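Multi-copper Oxidase CueO (Ochrobactrum, PDB 6EVG) oxidises lignin model compounds and lignosulfonate as a laccase-like copper enzyme, probably passing the electrons on to dioxygen. Local coordinates at residues Gly104-Ile109 and Ser483-Phe488; Val330-Phe335 and Ile424-Thr429; Leu419-Ile424 and Val474-Glu479; Phe443-Leu448 and Asp462-Asp467. All coordinates share one frame; numbering follows the deposited sequence.

Interaction 1: residues Gly104-Ile109 and Ser483-Phe488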
# COMPACT_ATOMS: atom_id res chain seq x y z
N GLY A 104 3.97 -15.34 0.27
CA GLY A 104 2.56 -15.53 0.51
C GLY A 104 2.29 -16.84 1.19
O GLY A 104 3.20 -17.51 1.63
N PRO A 105 1.01 -17.24 1.26
CA PRO A 105 0.66 -18.40 2.13
C PRO A 105 1.15 -19.75 1.61
O PRO A 105 1.06 -20.72 2.37
CB PRO A 105 -0.88 -18.34 2.18
CG PRO A 105 -1.23 -17.59 0.96
CD PRO A 105 -0.16 -16.56 0.70
N HIS A 106 1.60 -19.82 0.36
CA HIS A 106 2.18 -21.07 -0.16
C HIS A 106 3.64 -21.22 0.14
O HIS A 106 4.24 -22.28 -0.15
CB HIS A 106 1.93 -21.20 -1.65
CG HIS A 106 0.48 -21.21 -1.99
ND1 HIS A 106 -0.32 -22.32 -1.82
CD2 HIS A 106 -0.33 -20.23 -2.45
CE1 HIS A 106 -1.55 -22.03 -2.18
NE2 HIS A 106 -1.58 -20.77 -2.58
N ASN A 107 4.27 -20.19 0.70
CA ASN A 107 5.71 -20.24 1.03
C ASN A 107 6.01 -19.45 2.27
O ASN A 107 6.84 -18.56 2.28
CB ASN A 107 6.57 -19.86 -0.19
CG ASN A 107 6.41 -18.41 -0.69
OD1 ASN A 107 5.34 -17.80 -0.59
ND2 ASN A 107 7.48 -17.88 -1.32
N VAL A 108 5.39 -19.82 3.37
CA VAL A 108 5.57 -19.18 4.64
C VAL A 108 6.98 -19.45 5.16
O VAL A 108 7.48 -20.57 5.09
CB VAL A 108 4.50 -19.69 5.63
CG1 VAL A 108 4.72 -19.15 7.05
CG2 VAL A 108 3.08 -19.31 5.17
N ILE A 109 7.59 -18.41 5.73
CA ILE A 109 8.88 -18.54 6.40
C ILE A 109 8.65 -19.02 7.84
O ILE A 109 8.03 -18.32 8.65
CB ILE A 109 9.65 -17.17 6.46
CG1 ILE A 109 9.65 -16.46 5.13
CG2 ILE A 109 11.07 -17.40 7.00
CD1 ILE A 109 10.14 -15.05 5.23
N SER A 483 2.79 -24.04 -8.15
CA SER A 483 3.22 -24.13 -6.77
C SER A 483 3.19 -22.81 -6.05
O SER A 483 3.19 -22.79 -4.83
CB SER A 483 4.67 -24.63 -6.69
OG SER A 483 5.63 -23.80 -7.39
N HIS A 484 3.19 -21.71 -6.82
CA HIS A 484 3.32 -20.34 -6.26
C HIS A 484 2.35 -19.44 -7.03
O HIS A 484 2.77 -18.57 -7.76
CB HIS A 484 4.74 -19.80 -6.34
CG HIS A 484 5.77 -20.46 -5.47
ND1 HIS A 484 6.30 -21.71 -5.71
CD2 HIS A 484 6.47 -19.93 -4.44
CE1 HIS A 484 7.25 -21.93 -4.81
NE2 HIS A 484 7.39 -20.86 -4.03
N PRO A 485 1.04 -19.61 -6.87
CA PRO A 485 0.12 -18.74 -7.59
C PRO A 485 0.23 -17.29 -7.15
O PRO A 485 0.57 -16.99 -5.99
CB PRO A 485 -1.25 -19.30 -7.24
CG PRO A 485 -1.04 -19.99 -5.96
CD PRO A 485 0.34 -20.54 -5.99
N PHE A 486 -0.10 -16.37 -8.06
CA PHE A 486 -0.35 -14.97 -7.65
C PHE A 486 -1.77 -14.86 -7.13
O PHE A 486 -2.56 -15.82 -7.22
CB PHE A 486 -0.07 -14.03 -8.83
CG PHE A 486 1.38 -13.67 -9.06
CD1 PHE A 486 2.20 -13.25 -8.05
CD2 PHE A 486 1.91 -13.70 -10.36
CE1 PHE A 486 3.52 -12.83 -8.31
CE2 PHE A 486 3.21 -13.33 -10.61
CZ PHE A 486 4.02 -12.88 -9.57
N MET A 487 -2.08 -13.77 -6.48
CA MET A 487 -3.34 -13.58 -5.82
C MET A 487 -3.95 -12.25 -6.20
O MET A 487 -3.23 -11.33 -6.57
CB MET A 487 -3.18 -13.69 -4.32
CG MET A 487 -2.52 -15.09 -4.02
SD MET A 487 -2.27 -15.42 -2.32
CE MET A 487 -3.72 -16.20 -2.01
N PHE A 488 -5.26 -12.15 -6.03
CA PHE A 488 -5.97 -10.88 -6.09
C PHE A 488 -6.99 -10.88 -4.99
O PHE A 488 -7.57 -11.92 -4.66
CB PHE A 488 -6.52 -10.59 -7.49
CG PHE A 488 -7.52 -11.59 -8.02
CD1 PHE A 488 -7.09 -12.74 -8.63
CD2 PHE A 488 -8.90 -11.36 -8.03
CE1 PHE A 488 -7.99 -13.65 -9.24
CE2 PHE A 488 -9.79 -12.26 -8.61
CZ PHE A 488 -9.33 -13.41 -9.22
O HOH W 1 9.38 -20.11 -2.02
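A chi1 of -60° sets CG of H106 beside its own backbone N, and chi2 then turns a face of the imidazole to P485, while chi1 of 65° sets CG of N107 between backbone N and carbonyl carbon, beside the ring of H484. H106 and P485 cross at about a right angle. The proline lays CD over one face of the imidazole, 4.0 Å from the centroid of the H106 ring and 28° off its normal, a CH-pi contact, and P485 CG closes to 3.5 Å from H106 NE2. Proline suits the spot, since its ring offers rigid, slightly polarised C-H groups to a pi face. NE2 of H106 is meanwhile hydrogen-bonded to Q503.

The amide of N107 meets the edge of H484 with its plane nearly perpendicular to the ring, yet makes no direct bond. A water accepts from N107 ND2 at 3.0 Å and lies 2.9 Å from H484 NE2, while H484 ND1 pairs with S483 OG at 2.8 Å. N107 closes a type I turn begun at G104 and also bonds D102 through ND2. Deeper in, P105 CD and M487 SD meet tip to tip at 3.9 Å.

The contact joins the N-terminal and C-terminal multicopper oxidase regions. No direct hydrogen bond links these two segments, which meet through CH-pi and thioether contacts and one bridging water.

Interaction 2: residues Val330-Phe335 and Ile424-Thr429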
# COMPACT_ATOMS: atom_id res chain seq x y z
N VAL A 330 -7.87 -9.52 -24.59
CA VAL A 330 -8.21 -10.79 -25.15
C VAL A 330 -9.25 -11.53 -24.35
O VAL A 330 -9.68 -12.62 -24.81
CB VAL A 330 -6.97 -11.68 -25.34
CG1 VAL A 330 -5.91 -10.97 -26.18
CG2 VAL A 330 -6.41 -12.15 -24.00
N LYS A 331 -9.76 -10.98 -23.26
CA LYS A 331 -10.76 -11.60 -22.44
C LYS A 331 -11.32 -10.58 -21.53
O LYS A 331 -10.56 -9.75 -21.02
CB LYS A 331 -10.12 -12.75 -21.63
CG LYS A 331 -11.17 -13.65 -20.95
CD LYS A 331 -10.57 -14.88 -20.27
CE LYS A 331 -11.61 -15.69 -19.54
NZ LYS A 331 -12.59 -16.39 -20.42
N ARG A 332 -12.60 -10.67 -21.26
CA ARG A 332 -13.27 -9.86 -20.27
C ARG A 332 -13.67 -10.73 -19.11
O ARG A 332 -14.30 -11.80 -19.30
CB ARG A 332 -14.47 -9.12 -20.86
CG ARG A 332 -14.95 -7.93 -19.98
CD ARG A 332 -15.77 -6.94 -20.75
NE ARG A 332 -16.08 -5.78 -19.96
CZ ARG A 332 -15.79 -4.56 -20.32
NH1 ARG A 332 -15.21 -4.32 -21.50
NH2 ARG A 332 -16.12 -3.59 -19.51
N ARG A 333 -13.36 -10.30 -17.91
CA ARG A 333 -13.77 -10.95 -16.68
C ARG A 333 -14.58 -10.03 -15.84
O ARG A 333 -14.53 -8.79 -16.04
CB ARG A 333 -12.56 -11.49 -15.88
CG ARG A 333 -11.68 -12.45 -16.64
CD ARG A 333 -10.68 -13.12 -15.70
NE ARG A 333 -9.63 -13.79 -16.46
CZ ARG A 333 -9.51 -15.09 -16.65
NH1 ARG A 333 -10.40 -15.94 -16.17
NH2 ARG A 333 -8.52 -15.54 -17.42
N SER A 334 -15.23 -10.55 -14.82
CA SER A 334 -15.98 -9.81 -13.85
C SER A 334 -15.80 -10.40 -12.47
O SER A 334 -15.79 -11.63 -12.32
CB SER A 334 -17.47 -9.86 -14.21
OG SER A 334 -17.76 -9.37 -15.51
N PHE A 335 -15.65 -9.52 -11.46
CA PHE A 335 -15.61 -9.91 -10.09
C PHE A 335 -16.46 -9.02 -9.25
O PHE A 335 -16.47 -7.78 -9.45
CB PHE A 335 -14.16 -10.01 -9.54
CG PHE A 335 -13.32 -10.98 -10.29
CD1 PHE A 335 -13.41 -12.34 -10.03
CD2 PHE A 335 -12.52 -10.60 -11.34
CE1 PHE A 335 -12.70 -13.24 -10.81
CE2 PHE A 335 -11.83 -11.48 -12.11
CZ PHE A 335 -11.92 -12.83 -11.85
N ILE A 424 -9.64 -7.18 -19.69
CA ILE A 424 -10.45 -6.16 -19.01
C ILE A 424 -11.24 -6.82 -17.93
O ILE A 424 -11.92 -7.82 -18.20
CB ILE A 424 -11.37 -5.40 -20.01
CG1 ILE A 424 -10.47 -4.66 -21.00
CG2 ILE A 424 -12.32 -4.53 -19.27
CD1 ILE A 424 -11.14 -4.07 -22.21
N TRP A 425 -11.15 -6.29 -16.72
CA TRP A 425 -11.90 -6.80 -15.58
C TRP A 425 -12.93 -5.75 -15.14
O TRP A 425 -12.57 -4.59 -14.85
CB TRP A 425 -10.99 -7.12 -14.43
CG TRP A 425 -10.09 -8.31 -14.63
CD1 TRP A 425 -9.71 -8.92 -15.80
CD2 TRP A 425 -9.44 -9.06 -13.59
NE1 TRP A 425 -8.94 -10.02 -15.56
CE2 TRP A 425 -8.73 -10.11 -14.21
CE3 TRP A 425 -9.38 -8.92 -12.20
CZ2 TRP A 425 -8.02 -11.07 -13.48
CZ3 TRP A 425 -8.68 -9.87 -11.47
CH2 TRP A 425 -8.03 -10.92 -12.10
N ASP A 426 -14.18 -6.16 -15.05
CA ASP A 426 -15.30 -5.45 -14.41
C ASP A 426 -15.24 -5.76 -12.93
O ASP A 426 -15.22 -6.94 -12.55
CB ASP A 426 -16.68 -5.94 -15.04
CG ASP A 426 -16.94 -5.42 -16.43
OD1 ASP A 426 -16.84 -4.21 -16.70
OD2 ASP A 426 -17.27 -6.20 -17.35
N LEU A 427 -15.23 -4.75 -12.08
CA LEU A 427 -15.24 -4.90 -10.63
C LEU A 427 -16.42 -4.19 -10.03
O LEU A 427 -16.66 -3.02 -10.39
CB LEU A 427 -13.92 -4.30 -10.06
CG LEU A 427 -12.65 -4.95 -10.56
CD1 LEU A 427 -11.42 -4.23 -10.00
CD2 LEU A 427 -12.55 -6.44 -10.24
N THR A 428 -17.17 -4.86 -9.15
CA THR A 428 -18.39 -4.28 -8.58
C THR A 428 -18.41 -4.43 -7.08
O THR A 428 -17.99 -5.48 -6.54
CB THR A 428 -19.63 -4.97 -9.21
OG1 THR A 428 -19.54 -6.34 -9.15
CG2 THR A 428 -19.71 -4.78 -10.58
N THR A 429 -18.94 -3.39 -6.43
CA THR A 429 -19.21 -3.45 -4.99
C THR A 429 -20.70 -3.15 -4.74
O THR A 429 -21.39 -2.62 -5.60
CB THR A 429 -18.34 -2.46 -4.19
OG1 THR A 429 -18.70 -1.12 -4.55
CG2 THR A 429 -16.88 -2.65 -4.50
O HOH W 2 -18.30 -8.54 -18.31
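R332-F335 and I424-L427 are neighbouring parallel strands at one margin of a four-stranded sheet, with R332 opposite I424 and F335 opposite L427. As usual for parallel strands, one residue bonds to the two that flank its partner: R333 N donates to I424 O, and R333 O accepts from D426 N at 2.8 Å. F335 repeats the pattern with D426 O and T428 N.

On the face bearing R332, I424, S334 and D426, the guanidinium takes the carboxylate side-on. R332 NE reaches D426 OD2 at 2.9 Å in a nearly straight bond (175°), approaching from above the carboxylate plane, and R332 NH2 reaches D426 OD1 at 3.0 Å on the syn side. The extended arginine chain lies far enough across the strand for I424 CG2 to sit over the centre of the guanidinium, 3.6 Å from R332 CZ. A water donates to D426 OD2 and also contacts S334 OG. E471 and K469 on the next strand extend the charge alternation.

The domain is a cupredoxin-like beta sandwich, and the opposite face of this sheet turns into its core. There F335 points a ring edge at the face of W425, with the F335 and W425 six-membered-ring centroids 4.7 Å apart and the planes at 50°. R333 runs alongside the same indole, its CB over the five-membered ring at 4.0 Å from that centroid. Its methylene chain suits a position between core and solvent, because it packs on the aromatic while the guanidinium reaches E423, which also accepts from W425 NE1.

Interaction 3: residues Leu419-Ile424 and Val474-Glu479; sequences LGSWEI and VHFDRE
W422 and H475 form an offset stack, the imidazole and the indole's six-membered ring almost parallel (12°) with centroids 4.0 Å apart. H475 CD2 lies over the centre of the indole, 3.5 Å from W422 CE2, and H475 CB makes a CH-pi contact with the six-membered ring. The torsion puts H475 CG anti to its backbone N (chi1 -169°), on the side of the tryptophan. D477 CB lies against the other face of the imidazole, and H475 NE2 gives a weak bond to G420 O at 3.3 Å.

On the other side of the sheet, the E423 side chain crosses F476 at about a right angle, with E423 CG, CD and OE1 all close to F476 CE2, OE1 at 3.6 Å. The glutamate lies buried here but not uncompensated, for R333 and W425 bind that same oxygen. V474 CG1 lies over one face of the F476 ring, toward its rim.

The backbones behind these groups run antiparallel. E423 and V474 are a hydrogen-bonded pair, V474 N meeting E423 O at 2.8 Å, whereas W422 and H475 are a non-hydrogen-bonded one. Beyond them F476 N donates to S421 O, and G420 N reaches F476 O at 2.7 Å. G420 has a positive phi that suits glycine, and F476 is the centre of an inverse gamma turn.

Strand 422-428 here lies between 332-336 and 469-475. F476 meets F504 of strand 501-506, in the other sheet of the sandwich, edge-to-face, while W422 packs against W460 and L328 in loops.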
# COMPACT_ATOMS: atom_id res chain seq x y z
N LEU A 419 0.19 -15.70 -20.25
CA LEU A 419 1.33 -14.89 -19.89
C LEU A 419 1.56 -13.78 -20.89
O LEU A 419 1.61 -14.04 -22.09
CB LEU A 419 2.59 -15.75 -19.82
CG LEU A 419 3.90 -15.07 -19.37
CD1 LEU A 419 3.79 -14.53 -17.98
CD2 LEU A 419 5.14 -15.94 -19.47
N GLY A 420 1.70 -12.55 -20.40
CA GLY A 420 1.91 -11.37 -21.23
C GLY A 420 0.67 -10.81 -21.85
O GLY A 420 0.80 -9.79 -22.58
N SER A 421 -0.49 -11.41 -21.61
CA SER A 421 -1.72 -10.97 -22.19
C SER A 421 -2.36 -9.82 -21.46
O SER A 421 -1.92 -9.43 -20.35
CB SER A 421 -2.69 -12.13 -22.32
OG SER A 421 -3.25 -12.49 -21.07
N TRP A 422 -3.36 -9.21 -22.09
CA TRP A 422 -4.16 -8.13 -21.54
C TRP A 422 -5.59 -8.64 -21.37
O TRP A 422 -6.13 -9.29 -22.29
CB TRP A 422 -4.18 -6.97 -22.54
CG TRP A 422 -2.85 -6.36 -22.80
CD1 TRP A 422 -1.96 -6.74 -23.73
CD2 TRP A 422 -2.30 -5.18 -22.15
NE1 TRP A 422 -0.87 -5.90 -23.74
CE2 TRP A 422 -1.06 -4.94 -22.78
CE3 TRP A 422 -2.74 -4.33 -21.16
CZ2 TRP A 422 -0.22 -3.86 -22.42
CZ3 TRP A 422 -1.94 -3.23 -20.86
CH2 TRP A 422 -0.70 -3.02 -21.47
N GLU A 423 -6.25 -8.24 -20.30
CA GLU A 423 -7.65 -8.54 -20.05
C GLU A 423 -8.35 -7.30 -19.48
O GLU A 423 -7.68 -6.48 -18.84
CB GLU A 423 -7.82 -9.69 -19.06
CG GLU A 423 -7.15 -10.99 -19.47
CD GLU A 423 -7.45 -12.16 -18.51
OE1 GLU A 423 -8.01 -11.90 -17.42
OE2 GLU A 423 -7.16 -13.32 -18.87
N ILE A 424 -9.64 -7.18 -19.69
CA ILE A 424 -10.45 -6.16 -19.01
C ILE A 424 -11.24 -6.82 -17.93
O ILE A 424 -11.92 -7.82 -18.20
CB ILE A 424 -11.37 -5.40 -20.01
CG1 ILE A 424 -10.47 -4.66 -21.00
CG2 ILE A 424 -12.32 -4.53 -19.27
CD1 ILE A 424 -11.14 -4.07 -22.21
N VAL A 474 -5.85 -5.01 -17.36
CA VAL A 474 -4.77 -5.73 -16.64
C VAL A 474 -3.78 -6.31 -17.62
O VAL A 474 -4.17 -6.91 -18.65
CB VAL A 474 -5.39 -6.86 -15.80
CG1 VAL A 474 -4.32 -7.51 -14.92
CG2 VAL A 474 -6.57 -6.42 -14.97
N HIS A 475 -2.49 -6.17 -17.30
CA HIS A 475 -1.40 -6.72 -18.05
C HIS A 475 -0.70 -7.79 -17.20
O HIS A 475 -0.17 -7.48 -16.14
CB HIS A 475 -0.42 -5.64 -18.48
CG HIS A 475 0.60 -6.09 -19.46
ND1 HIS A 475 1.84 -5.55 -19.52
CD2 HIS A 475 0.53 -7.02 -20.45
CE1 HIS A 475 2.51 -6.11 -20.51
NE2 HIS A 475 1.73 -6.99 -21.11
N PHE A 476 -0.71 -9.04 -17.67
CA PHE A 476 -0.19 -10.20 -16.92
C PHE A 476 1.25 -10.44 -17.29
O PHE A 476 1.59 -11.43 -17.96
CB PHE A 476 -1.06 -11.41 -17.17
CG PHE A 476 -2.41 -11.27 -16.56
CD1 PHE A 476 -2.62 -11.57 -15.22
CD2 PHE A 476 -3.49 -10.80 -17.31
CE1 PHE A 476 -3.86 -11.43 -14.67
CE2 PHE A 476 -4.71 -10.67 -16.72
CZ PHE A 476 -4.92 -10.95 -15.41
N ASP A 477 2.14 -9.53 -16.88
CA ASP A 477 3.51 -9.56 -17.38
C ASP A 477 4.48 -10.41 -16.59
O ASP A 477 5.64 -10.57 -17.00
CB ASP A 477 4.08 -8.14 -17.53
CG ASP A 477 4.11 -7.39 -16.19
OD1 ASP A 477 3.09 -7.19 -15.43
OD2 ASP A 477 5.22 -6.98 -15.82
N ARG A 478 4.06 -10.99 -15.46
CA ARG A 478 4.94 -11.81 -14.63
C ARG A 478 4.41 -13.25 -14.50
O ARG A 478 3.20 -13.48 -14.44
CB ARG A 478 5.09 -11.18 -13.26
CG ARG A 478 6.05 -9.99 -13.30
CD ARG A 478 5.69 -9.05 -12.22
NE ARG A 478 4.74 -8.07 -12.67
CZ ARG A 478 4.12 -7.10 -11.97
NH1 ARG A 478 4.15 -6.93 -10.67
NH2 ARG A 478 3.38 -6.29 -12.69
N GLU A 479 5.33 -14.19 -14.44
CA GLU A 479 4.96 -15.61 -14.42
C GLU A 479 4.58 -16.10 -13.05
O GLU A 479 5.30 -15.84 -12.05
CB GLU A 479 6.09 -16.46 -14.94
CG GLU A 479 5.74 -17.94 -15.02
CD GLU A 479 6.71 -18.67 -15.91
OE1 GLU A 479 7.87 -18.96 -15.52
OE2 GLU A 479 6.32 -18.97 -17.05

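Interaction 4: residues Phe443-Leu448 and Asp462-Asp467; sequences FRILSL and DTALID. With EDO (1,2-ethanediol), chain D.
Strands 443-448 and 463-466 run roughly parallel, 25° apart, with their axes 9.1 Å from each other, too far for backbone pairing, because they belong to different sheets of the C-terminal cupredoxin-like sandwich. F443 spans the gap. Its CG takes the crowded position between backbone N and carbonyl carbon (chi1 61°), and the ring reaches the start of the other segment, where F443 CE2 approaches D462 C to 3.4 Å. A464 CB sits at the ring edge, 3.8 Å from F443 CZ, and I445 CD1 comes to 4.0 Å from the same methyl. Alanine fits, since two large side chains converge on it.

The D462 carboxylate is engaged elsewhere: OD1 accepts from T463 OG1 at 2.8 Å and OD2 pairs with R269. The other strand holds a classic beta bulge in which L446 and S447 both face E471.

A molecule of 1,2-ethanediol, probably from the crystallisation liquor, lies beside the hydrophobic groups. L465 N donates to its O1 at 2.9 Å, while its O2 donates to L465 O at 2.7 Å; E268 also bonds the diol.

The two segments meet by van der Waals packing of a ring and an isoleucine on a methyl and a peptide group, with no hydrogen bond across. Strand 463-466 is the last of its sheet, and the diol takes up both backbone polar groups of L465, as a paired strand might, while its C2 rests on L448 CD1 and I445 CD1.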
# COMPACT_ATOMS: atom_id res chain seq x y z
N PHE A 443 -2.23 -2.68 -13.76
CA PHE A 443 -3.41 -2.32 -14.51
C PHE A 443 -3.52 -0.82 -14.72
O PHE A 443 -2.87 0.00 -14.04
CB PHE A 443 -4.70 -2.87 -13.87
CG PHE A 443 -4.98 -2.40 -12.49
CD1 PHE A 443 -5.62 -1.19 -12.24
CD2 PHE A 443 -4.61 -3.16 -11.37
CE1 PHE A 443 -5.94 -0.78 -10.96
CE2 PHE A 443 -4.93 -2.78 -10.07
CZ PHE A 443 -5.56 -1.57 -9.88
N ARG A 444 -4.35 -0.49 -15.70
CA ARG A 444 -4.79 0.88 -15.97
C ARG A 444 -6.27 0.97 -15.67
O ARG A 444 -7.04 0.12 -16.16
CB ARG A 444 -4.55 1.29 -17.43
CG ARG A 444 -3.15 1.10 -17.94
CD ARG A 444 -2.12 2.02 -17.30
NE ARG A 444 -2.35 3.45 -17.54
CZ ARG A 444 -2.11 4.07 -18.69
NH1 ARG A 444 -1.61 3.46 -19.74
NH2 ARG A 444 -2.33 5.40 -18.75
N ILE A 445 -6.72 1.95 -14.92
CA ILE A 445 -8.14 2.15 -14.69
C ILE A 445 -8.73 2.76 -15.99
O ILE A 445 -8.29 3.80 -16.47
CB ILE A 445 -8.40 3.05 -13.50
CG1 ILE A 445 -7.84 2.44 -12.22
CG2 ILE A 445 -9.88 3.37 -13.39
CD1 ILE A 445 -7.88 3.32 -11.01
N LEU A 446 -9.73 2.09 -16.53
CA LEU A 446 -10.49 2.58 -17.70
C LEU A 446 -11.64 3.43 -17.35
O LEU A 446 -11.92 4.44 -18.03
CB LEU A 446 -10.97 1.38 -18.56
CG LEU A 446 -9.92 0.46 -19.10
CD1 LEU A 446 -10.58 -0.72 -19.78
CD2 LEU A 446 -8.93 1.12 -20.03
N SER A 447 -12.36 3.11 -16.32
CA SER A 447 -13.57 3.83 -15.92
C SER A 447 -13.87 3.60 -14.45
O SER A 447 -13.58 2.49 -13.93
CB SER A 447 -14.76 3.45 -16.80
OG SER A 447 -15.23 2.16 -16.54
N LEU A 448 -14.48 4.58 -13.82
CA LEU A 448 -14.98 4.52 -12.46
C LEU A 448 -16.42 5.02 -12.54
O LEU A 448 -16.65 6.19 -12.88
CB LEU A 448 -14.15 5.42 -11.53
CG LEU A 448 -12.66 5.06 -11.43
CD1 LEU A 448 -11.89 6.18 -10.80
CD2 LEU A 448 -12.48 3.77 -10.68
N ASP A 462 -1.49 -0.86 -9.05
CA ASP A 462 -1.68 -2.22 -8.57
C ASP A 462 -2.75 -2.32 -7.51
O ASP A 462 -3.09 -3.47 -7.14
CB ASP A 462 -0.34 -2.88 -8.12
CG ASP A 462 0.35 -2.15 -6.98
OD1 ASP A 462 -0.31 -1.94 -5.92
OD2 ASP A 462 1.55 -1.81 -7.12
N THR A 463 -3.27 -1.21 -6.97
CA THR A 463 -4.25 -1.21 -5.92
C THR A 463 -5.22 -0.05 -6.29
O THR A 463 -4.75 1.01 -6.67
CB THR A 463 -3.64 -0.99 -4.53
OG1 THR A 463 -2.59 -1.98 -4.35
CG2 THR A 463 -4.63 -1.12 -3.45
N ALA A 464 -6.53 -0.27 -6.18
CA ALA A 464 -7.51 0.78 -6.52
C ALA A 464 -8.74 0.66 -5.69
O ALA A 464 -9.24 -0.46 -5.49
CB ALA A 464 -7.88 0.73 -7.96
N LEU A 465 -9.30 1.78 -5.25
CA LEU A 465 -10.53 1.77 -4.49
C LEU A 465 -11.73 1.67 -5.45
O LEU A 465 -11.93 2.53 -6.29
CB LEU A 465 -10.65 3.03 -3.61
CG LEU A 465 -11.80 3.04 -2.62
CD1 LEU A 465 -11.80 1.87 -1.63
CD2 LEU A 465 -11.86 4.37 -1.89
N ILE A 466 -12.51 0.60 -5.28
CA ILE A 466 -13.72 0.31 -6.08
C ILE A 466 -14.89 0.74 -5.25
O ILE A 466 -15.08 0.34 -4.12
CB ILE A 466 -13.78 -1.15 -6.47
CG1 ILE A 466 -12.44 -1.70 -6.95
CG2 ILE A 466 -14.89 -1.35 -7.50
CD1 ILE A 466 -11.79 -0.99 -8.08
N ASP A 467 -15.77 1.57 -5.84
CA ASP A 467 -16.93 2.12 -5.13
C ASP A 467 -18.07 2.20 -6.12
O ASP A 467 -18.38 3.27 -6.65
CB ASP A 467 -16.62 3.50 -4.54
CG ASP A 467 -17.74 4.05 -3.64
OD1 ASP A 467 -18.69 3.31 -3.31
OD2 ASP A 467 -17.63 5.26 -3.29
C1 EDO D . -8.35 5.00 -7.41
O1 EDO D . -7.97 4.00 -6.47
C2 EDO D . -9.75 4.72 -7.90
O2 EDO D . -10.75 4.85 -6.87

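How the interactions relate
Interactions 2, 3 and 4 cluster in the C-terminal domain, their centres 11 to 16 Å apart, whereas interaction 1 lies about 18 to 24 Å from them and joins this domain to the N-terminal region. Interactions 2 and 3 share I424 and strand 422-428, and their segments alternate along the chain. Interaction 2 closes before interaction 4 opens; interaction 4 is nested inside interaction 3, and all three lie within the long loop closed by 104-109 and 483-488. Interaction 4 ties their sheet to the opposite one. F488 of interaction 1 packs on F335 and W425, so the strand that carries the copper ligand C490 is packed against the aromatic core of interaction 2.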